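Local structure of glucose-resistance amylase regulator (4RK6) at residues T46-D49 / H54-Q57; I90-L95 / E101-V106. The protein binds alpha-D-glucose in the cleft between its two lobes and probably regulates transcription as a DNA-binding repressor of the LacI family. All coordinates share one frame; numbering follows the deposited sequence.

Interaction 1: residues T46-D49 / H54-Q57; sequences TYLD and HQYQ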
loop_
_atom_site.group_PDB
_atom_site.type_symbol
_atom_site.label_atom_id
_atom_site.label_comp_id
_atom_site.label_asym_id
_atom_site.label_seq_id
_atom_site.Cartn_x
_atom_site.Cartn_y
_atom_site.Cartn_z
ATOM N N THR A 46 -8.455 -4.344 -12.988
ATOM C CA THR A 46 -9.616 -5.022 -12.460
ATOM C C THR A 46 -9.132 -5.864 -11.279
ATOM O O THR A 46 -7.987 -6.311 -11.250
ATOM C CB THR A 46 -10.304 -5.912 -13.537
ATOM O OG1 THR A 46 -9.400 -6.937 -13.971
ATOM C CG2 THR A 46 -10.757 -5.088 -14.730
ATOM N N TYR A 47 -10.006 -6.067 -10.293
ATOM C CA TYR A 47 -9.706 -6.937 -9.164
ATOM C C TYR A 47 -10.432 -8.266 -9.293
ATOM O O TYR A 47 -11.476 -8.377 -9.961
ATOM C CB TYR A 47 -10.044 -6.264 -7.831
ATOM C CG TYR A 47 -9.125 -5.115 -7.516
ATOM C CD1 TYR A 47 -7.859 -5.332 -6.993
ATOM C CD2 TYR A 47 -9.515 -3.801 -7.761
ATOM C CE1 TYR A 47 -7.007 -4.278 -6.707
ATOM C CE2 TYR A 47 -8.667 -2.739 -7.483
ATOM C CZ TYR A 47 -7.414 -2.983 -6.954
ATOM O OH TYR A 47 -6.563 -1.940 -6.672
ATOM N N LEU A 48 -9.835 -9.285 -8.692
ATOM C CA LEU A 48 -10.365 -10.642 -8.748
ATOM C C LEU A 48 -10.468 -11.202 -7.332
ATOM O O LEU A 48 -9.473 -11.221 -6.595
ATOM C CB LEU A 48 -9.438 -11.525 -9.579
ATOM C CG LEU A 48 -10.051 -12.831 -10.073
ATOM C CD1 LEU A 48 -10.863 -12.563 -11.330
ATOM C CD2 LEU A 48 -8.956 -13.844 -10.338
ATOM N N ASP A 49 -11.667 -11.646 -6.950
ATOM C CA ASP A 49 -11.849 -12.316 -5.651
ATOM C C ASP A 49 -11.890 -13.839 -5.851
ATOM O O ASP A 49 -11.545 -14.326 -6.930
ATOM C CB ASP A 49 -13.062 -11.755 -4.869
ATOM C CG ASP A 49 -14.402 -11.982 -5.555
ATOM O OD1 ASP A 49 -14.509 -12.778 -6.515
ATOM O OD2 ASP A 49 -15.382 -11.348 -5.105
ATOM N N HIS A 54 -18.128 -14.173 -9.666
ATOM C CA HIS A 54 -17.610 -12.815 -9.832
ATOM C C HIS A 54 -16.462 -12.837 -10.831
ATOM O O HIS A 54 -16.308 -11.913 -11.626
ATOM C CB HIS A 54 -17.117 -12.252 -8.506
ATOM C CG HIS A 54 -18.186 -12.146 -7.463
ATOM N ND1 HIS A 54 -17.913 -12.172 -6.110
ATOM C CD2 HIS A 54 -19.532 -12.037 -7.574
ATOM C CE1 HIS A 54 -19.045 -12.075 -5.433
ATOM N NE2 HIS A 54 -20.042 -11.993 -6.298
ATOM N N GLN A 55 -15.664 -13.903 -10.787
ATOM C CA GLN A 55 -14.562 -14.076 -11.729
ATOM C C GLN A 55 -15.064 -14.066 -13.163
ATOM O O GLN A 55 -14.462 -13.435 -14.045
ATOM C CB GLN A 55 -13.784 -15.354 -11.414
ATOM C CG GLN A 55 -13.021 -15.304 -10.097
ATOM C CD GLN A 55 -12.360 -16.624 -9.750
ATOM O OE1 GLN A 55 -12.651 -17.654 -10.369
ATOM N NE2 GLN A 55 -11.474 -16.609 -8.749
ATOM N N TYR A 56 -16.187 -14.729 -13.417
ATOM C CA TYR A 56 -16.723 -14.768 -14.765
ATOM C C TYR A 56 -17.175 -13.379 -15.248
ATOM O O TYR A 56 -17.003 -13.054 -16.409
ATOM C CB TYR A 56 -17.842 -15.813 -14.922
ATOM C CG TYR A 56 -18.233 -15.982 -16.374
ATOM C CD1 TYR A 56 -17.403 -16.660 -17.265
ATOM C CD2 TYR A 56 -19.409 -15.420 -16.873
ATOM C CE1 TYR A 56 -17.741 -16.796 -18.601
ATOM C CE2 TYR A 56 -19.754 -15.551 -18.208
ATOM C CZ TYR A 56 -18.918 -16.238 -19.067
ATOM O OH TYR A 56 -19.259 -16.370 -20.393
ATOM N N GLN A 57 -17.732 -12.568 -14.346
ATOM C CA GLN A 57 -18.116 -11.180 -14.677
ATOM C C GLN A 57 -16.899 -10.350 -15.073
ATOM O O GLN A 57 -16.946 -9.615 -16.061
ATOM C CB GLN A 57 -18.854 -10.497 -13.507
ATOM C CG GLN A 57 -20.160 -11.164 -13.084
ATOM C CD GLN A 57 -21.121 -11.385 -14.242
ATOM O OE1 GLN A 57 -21.400 -10.467 -15.011
ATOM N NE2 GLN A 57 -21.630 -12.608 -14.372
#
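Asp49 and His54 are joined by a His-carboxylate hydrogen bond in which ND1 of His54 donates to OD2 of Asp49 at 2.8 Å. OD2 receives it on its syn lone pair; the ring and carboxylate planes are turned 41° apart, and the oxygen sits at the ring edge, tilted from the imidazole plane. Asp49 reaches this place because its CG stands between the backbone N and the carbonyl carbon (chi1 64°), while OD1 lies 3.3 Å from His54 CB and bonds the backbone N of Asp51. A second hydrogen bond ties side chain to backbone: NE2 of the extended Gln55 side chain donates to O of Asp49 at 2.9 Å, in the carbonyl plane, with an N-H...O angle of 155°. Both bonds span the turn from strand 42-48 into helix 52-64, the first half of a beta-alpha-beta crossover that continues to strand 69-72 in the N-terminal subdomain. Apolar contact is made by Leu48 and Gln55, which meet at about a right angle, with CD1 of Leu48 set 3.7 Å from CG of Gln55; Met81 of helix 79-87 touches both side chains. On the dimer side, Tyr33 OH of the second subunit makes a weak hydrogen bond to OD2 of Asp49, and Ile37 of that subunit packs on His54.

Interaction 2: residues I90-L95 / E101-V106; sequences ISVISL and EQISAV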
loop_
_atom_site.group_PDB
_atom_site.type_symbol
_atom_site.label_atom_id
_atom_site.label_comp_id
_atom_site.label_asym_id
_atom_site.label_seq_id
_atom_site.Cartn_x
_atom_site.Cartn_y
_atom_site.Cartn_z
ATOM N N ILE A 90 -6.645 -13.125 -27.360
ATOM C CA ILE A 90 -6.088 -12.137 -26.424
ATOM C C ILE A 90 -4.829 -12.741 -25.816
ATOM O O ILE A 90 -4.822 -13.902 -25.413
ATOM C CB ILE A 90 -7.125 -11.797 -25.345
ATOM C CG1 ILE A 90 -8.351 -11.156 -26.001
ATOM C CG2 ILE A 90 -6.524 -10.898 -24.263
ATOM C CD1 ILE A 90 -9.492 -10.920 -25.043
ATOM N N SER A 91 -3.745 -11.968 -25.785
ATOM C CA SER A 91 -2.512 -12.409 -25.176
ATOM C C SER A 91 -2.648 -12.445 -23.675
ATOM O O SER A 91 -3.252 -11.558 -23.076
ATOM C CB SER A 91 -1.357 -11.474 -25.541
ATOM O OG SER A 91 -1.023 -11.640 -26.900
ATOM N N VAL A 92 -2.086 -13.473 -23.072
ATOM C CA VAL A 92 -2.123 -13.607 -21.625
ATOM C C VAL A 92 -0.704 -13.822 -21.184
ATOM O O VAL A 92 -0.024 -14.693 -21.714
ATOM C CB VAL A 92 -3.014 -14.783 -21.167
ATOM C CG1 VAL A 92 -3.044 -14.870 -19.662
ATOM C CG2 VAL A 92 -4.426 -14.641 -21.713
ATOM N N ILE A 93 -0.252 -13.009 -20.232
ATOM C CA ILE A 93 1.085 -13.085 -19.713
ATOM C C ILE A 93 0.999 -13.008 -18.195
ATOM O O ILE A 93 0.255 -12.197 -17.679
ATOM C CB ILE A 93 1.956 -11.946 -20.271
ATOM C CG1 ILE A 93 2.143 -12.131 -21.778
ATOM C CG2 ILE A 93 3.299 -11.897 -19.561
ATOM C CD1 ILE A 93 2.680 -10.915 -22.486
ATOM N N SER A 94 1.728 -13.868 -17.499
ATOM C CA SER A 94 1.720 -13.842 -16.028
ATOM C C SER A 94 2.985 -13.202 -15.458
ATOM O O SER A 94 4.069 -13.278 -16.043
ATOM C CB SER A 94 1.456 -15.229 -15.433
ATOM O OG SER A 94 2.478 -16.144 -15.733
ATOM N N LEU A 95 2.812 -12.540 -14.316
ATOM C CA LEU A 95 3.844 -11.727 -13.695
ATOM C C LEU A 95 4.095 -12.177 -12.261
ATOM O O LEU A 95 3.165 -12.294 -11.475
ATOM C CB LEU A 95 3.436 -10.256 -13.726
ATOM C CG LEU A 95 3.599 -9.517 -15.072
ATOM C CD1 LEU A 95 2.791 -10.088 -16.201
ATOM C CD2 LEU A 95 3.203 -8.063 -14.865
ATOM N N GLU A 101 1.736 -23.385 -18.433
ATOM C CA GLU A 101 2.636 -23.774 -19.516
ATOM C C GLU A 101 2.265 -23.195 -20.896
ATOM O O GLU A 101 3.112 -23.104 -21.794
ATOM C CB GLU A 101 2.714 -25.317 -19.587
ATOM C CG GLU A 101 1.396 -26.042 -19.894
ATOM C CD GLU A 101 0.376 -26.048 -18.752
ATOM O OE1 GLU A 101 -0.820 -26.287 -19.022
ATOM O OE2 GLU A 101 0.744 -25.810 -17.582
ATOM N N GLN A 102 1.007 -22.781 -21.038
ATOM C CA GLN A 102 0.486 -22.220 -22.269
ATOM C C GLN A 102 0.904 -20.774 -22.509
ATOM O O GLN A 102 0.730 -20.270 -23.614
ATOM C CB GLN A 102 -1.048 -22.239 -22.255
ATOM C CG GLN A 102 -1.708 -23.608 -22.167
ATOM C CD GLN A 102 -3.162 -23.478 -21.753
ATOM O OE1 GLN A 102 -3.461 -23.015 -20.651
ATOM N NE2 GLN A 102 -4.064 -23.833 -22.644
ATOM N N ILE A 103 1.413 -20.101 -21.473
ATOM C CA ILE A 103 1.647 -18.664 -21.559
ATOM C C ILE A 103 3.041 -18.246 -21.118
ATOM O O ILE A 103 3.707 -18.971 -20.410
ATOM C CB ILE A 103 0.606 -17.876 -20.731
ATOM C CG1 ILE A 103 0.792 -18.041 -19.227
ATOM C CG2 ILE A 103 -0.812 -18.225 -21.170
ATOM C CD1 ILE A 103 -0.170 -17.164 -18.442
ATOM N N SER A 104 3.463 -17.067 -21.543
ATOM C CA SER A 104 4.748 -16.530 -21.113
ATOM C C SER A 104 4.637 -15.907 -19.722
ATOM O O SER A 104 3.556 -15.575 -19.250
ATOM C CB SER A 104 5.272 -15.483 -22.096
ATOM O OG SER A 104 5.571 -16.080 -23.347
ATOM N N ALA A 105 5.780 -15.759 -19.075
ATOM C CA ALA A 105 5.809 -15.238 -17.707
ATOM C C ALA A 105 7.016 -14.365 -17.552
ATOM O O ALA A 105 8.059 -14.671 -18.088
ATOM C CB ALA A 105 5.872 -16.364 -16.695
ATOM N N VAL A 106 6.879 -13.321 -16.747
ATOM C CA VAL A 106 8.028 -12.514 -16.361
ATOM C C VAL A 106 8.069 -12.486 -14.836
ATOM O O VAL A 106 7.046 -12.162 -14.188
ATOM C CB VAL A 106 7.912 -11.071 -16.887
ATOM C CG1 VAL A 106 9.176 -10.303 -16.516
ATOM C CG2 VAL A 106 7.688 -11.071 -18.399
HETATM O O HOH W 1 1.869 -15.563 -23.473
HETATM O O HOH W 2 3.244 -18.820 -17.050
#
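Peptide units of Ser94, Ser104 and Val106 are the flat groups that meet: Ser94 N donates a hydrogen bond to Ser104 O at 3.1 Å, within the carbonyl plane, and Val106 N one to Ser94 O at 2.9 Å, nearly along the C=O axis. These two bonds define parallel pairing, with Ser94 beside Ala105 and Leu95 beside Val106. CA-H...O contacts accompany them, the shortest running from Ala105 CA to Ser94 O at 3.1 Å. Ile93, Leu95, Ser104 and Val106 point to one face of the sheet, where helix 244-257 covers Ile93, Leu95 and Ser104. Ser94 and Ala105 point to the other, and Leu98 of the connecting loop lies on Ala105. With chi1 at 64°, Ser94 OG is turned back over its own main chain, within 3.5 Å of Ala105 CB, and bonds the O of Ala97, which holds that loop to the strand. Before the pairing sets in, Ile103 sends CD1 to 3.9 Å from CG1 of Val92, the two side chains lying aslant beneath helix 79-87. A second-row link runs through water to Ser94 OG, which accepts from it, with a weak bond to Ile103 O. The axes cross at -33°, and on the N-terminal side Val92 O and Ser104 N stand 4.2 Å apart, a gap bridged by another water that donates to Val92 O (2.7 Å) and accepts from Ser104 N (2.9 Å), which gives both the carbonyl of Val92 and the N-H of Ser104 a hydrogen-bond partner where the strands no longer pair directly.

Interaction 1 precedes interaction 2 along the chain, and both rest on the same sheet of the N-terminal subdomain in this periplasmic-binding-protein-like fold. Strand 42-48 of interaction 1 is the outermost at its end of the sheet within this chain; strands 12-18 and 69-72 separate it from strand 91-95 of interaction 2. The centres are 18 Å apart and the nearest atoms about 11 Å, so the two do not touch, but helix 79-87 packs against side chains of each. Their settings differ: interaction 1 lies against the second subunit, whereas strand 91-95 runs directly into Thr96, one of the residues around the bound glucose.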